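Local coordinates for protein glutamyl endopeptidase (PDB 6U1B) that probably cleaves proteins on the carboxyl side of glutamate and also of aspartate, as a secreted serine endopeptidase of the chymotrypsin-like fold, at residues C9-N14 with D169-G174. The protein carries 2 engineered substitutions. Residues are numbered along the deposited sequence; the frame is centred on the assembly and turned at random.
Engineered in segment 9-14: Cys9 (natural residue Val).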
loop_
_atom_site.group_PDB
_atom_site.type_symbol
_atom_site.label_atom_id
_atom_site.label_comp_id
_atom_site.label_asym_id
_atom_site.label_seq_id
_atom_site.Cartn_x
_atom_site.Cartn_y
_atom_site.Cartn_z
ATOM N N CYS A 9 -8.052 -6.846 -5.475
ATOM C CA CYS A 9 -9.114 -6.805 -6.468
ATOM C C CYS A 9 -9.697 -8.176 -6.759
ATOM O O CYS A 9 -8.962 -9.163 -6.888
ATOM C CB CYS A 9 -8.583 -6.213 -7.766
ATOM S SG CYS A 9 -7.517 -4.767 -7.509
ATOM N N ILE A 10 -11.022 -8.220 -6.890
ATOM C CA ILE A 10 -11.692 -9.339 -7.547
ATOM C C ILE A 10 -11.497 -9.169 -9.046
ATOM O O ILE A 10 -11.825 -8.119 -9.613
ATOM C CB ILE A 10 -13.183 -9.396 -7.186
ATOM C CG1 ILE A 10 -13.367 -9.674 -5.690
ATOM C CG2 ILE A 10 -13.902 -10.435 -8.055
ATOM C CD1 ILE A 10 -12.745 -10.983 -5.214
ATOM N N LEU A 11 -10.938 -10.186 -9.680
ATOM C CA LEU A 11 -10.615 -10.232 -11.091
ATOM C C LEU A 11 -11.484 -11.265 -11.800
ATOM O O LEU A 11 -12.134 -12.093 -11.149
ATOM C CB LEU A 11 -9.128 -10.566 -11.288
ATOM C CG LEU A 11 -8.143 -9.583 -10.631
ATOM C CD1 LEU A 11 -6.702 -10.067 -10.797
ATOM C CD2 LEU A 11 -8.312 -8.166 -11.180
ATOM N N PRO A 12 -11.562 -11.212 -13.140
ATOM C CA PRO A 12 -12.337 -12.233 -13.871
ATOM C C PRO A 12 -12.067 -13.637 -13.372
ATOM O O PRO A 12 -13.008 -14.413 -13.150
ATOM C CB PRO A 12 -11.873 -12.037 -15.322
ATOM C CG PRO A 12 -11.581 -10.578 -15.408
ATOM C CD PRO A 12 -11.060 -10.157 -14.043
ATOM N N ASN A 13 -10.796 -13.968 -13.149
ATOM C CA ASN A 13 -10.404 -15.229 -12.526
ATOM C C ASN A 13 -10.645 -15.100 -11.028
ATOM O O ASN A 13 -9.869 -14.459 -10.313
ATOM C CB ASN A 13 -8.950 -15.547 -12.852
ATOM C CG ASN A 13 -8.423 -16.759 -12.091
ATOM O OD1 ASN A 13 -9.193 -17.577 -11.585
ATOM N ND2 ASN A 13 -7.103 -16.878 -12.019
ATOM N N ASN A 14 -11.748 -15.676 -10.552
ATOM C CA ASN A 14 -12.084 -15.716 -9.129
ATOM C C ASN A 14 -12.283 -17.190 -8.776
ATOM O O ASN A 14 -13.404 -17.685 -8.656
ATOM C CB ASN A 14 -13.320 -14.863 -8.802
ATOM C CG ASN A 14 -13.586 -14.771 -7.314
ATOM O OD1 ASN A 14 -12.783 -15.226 -6.504
ATOM N ND2 ASN A 14 -14.718 -14.185 -6.947
ATOM N N ASP A 169 -3.103 -12.941 -12.245
ATOM C CA ASP A 169 -4.471 -12.715 -12.694
ATOM C C ASP A 169 -5.512 -13.237 -11.716
ATOM O O ASP A 169 -6.702 -13.240 -12.048
ATOM C CB ASP A 169 -4.687 -13.346 -14.078
ATOM C CG ASP A 169 -4.507 -14.873 -14.081
ATOM O OD1 ASP A 169 -4.388 -15.490 -12.999
ATOM O OD2 ASP A 169 -4.500 -15.465 -15.178
ATOM N N LEU A 170 -5.097 -13.684 -10.529
ATOM C CA LEU A 170 -6.004 -14.317 -9.583
ATOM C C LEU A 170 -6.573 -13.298 -8.605
ATOM O O LEU A 170 -5.981 -12.245 -8.347
ATOM C CB LEU A 170 -5.292 -15.443 -8.816
ATOM C CG LEU A 170 -3.942 -15.087 -8.189
ATOM C CD1 LEU A 170 -4.107 -14.561 -6.762
ATOM C CD2 LEU A 170 -2.978 -16.282 -8.234
ATOM N N SER A 171 -7.726 -13.642 -8.040
ATOM C CA SER A 171 -8.471 -12.742 -7.171
ATOM C C SER A 171 -7.976 -12.823 -5.731
ATOM O O SER A 171 -7.600 -13.896 -5.249
ATOM C CB SER A 171 -9.968 -13.063 -7.218
ATOM O OG SER A 171 -10.516 -12.734 -8.484
ATOM N N THR A 172 -7.964 -11.669 -5.064
ATOM C CA THR A 172 -7.676 -11.533 -3.642
ATOM C C THR A 172 -8.567 -10.425 -3.088
ATOM O O THR A 172 -9.144 -9.633 -3.839
ATOM C CB THR A 172 -6.196 -11.188 -3.375
ATOM O OG1 THR A 172 -5.874 -9.948 -4.027
ATOM C CG2 THR A 172 -5.263 -12.273 -3.880
ATOM N N VAL A 173 -8.657 -10.355 -1.758
ATOM C CA VAL A 173 -9.544 -9.420 -1.064
ATOM C C VAL A 173 -8.813 -8.900 0.167
ATOM O O VAL A 173 -8.085 -9.655 0.821
ATOM C CB VAL A 173 -10.873 -10.094 -0.637
ATOM C CG1 VAL A 173 -11.742 -9.121 0.120
ATOM C CG2 VAL A 173 -11.637 -10.650 -1.836
ATOM N N GLY A 174 -9.017 -7.621 0.485
ATOM C CA GLY A 174 -8.557 -7.048 1.738
ATOM C C GLY A 174 -8.601 -8.046 2.881
ATOM O O GLY A 174 -9.643 -8.664 3.136
HETATM O O HOH W 1 -8.237 -12.485 -14.079
#
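Cys9 and Thr172 face each other backbone to backbone, the amide N of Thr172 bonding to Cys9 O at 3.3 Å, before residues 9-14 turn back over Ser171 around Pro12. Ser171 suits this bend because one small hydroxyl can both accept and donate: its OG takes the N-H of Leu11 (2.8 Å, 165°) and gives its own hydrogen to Asn13 O at 2.6 Å, tying together backbone groups on both sides of the proline. With OG anti to the carbonyl carbon (chi1 -69°), the short side chain reaches both. Asn13 ND2 donates within its amide plane, yet meets Asp169 OD1 from above the carboxylate at 3.2 Å, the two flat groups almost perpendicular. That amide also holds Val155 O, while Asp169 OD1 receives Lys157 N, so strand 151-162 anchors both partners. A water bridges Asn13 N and Asp169 O. Leu11 is buried, so an apolar side chain suits it: CD1 lies against the carbonyl oxygens of Asp169 and Leu170, 3.4 Å from each. Ile10 CD1 and Val173 CG2 (3.6 Å) make an apolar contact at a partly exposed edge. Engineered Cys9 and likewise engineered Cys197 form a disulfide, locking this segment to the body. The contact thus fastens the N-terminal loop to the loop leading from strand 165-168 to the predicted catalytic Ser177, in the C-terminal half of a chymotrypsin-like, two-barrel serine protease.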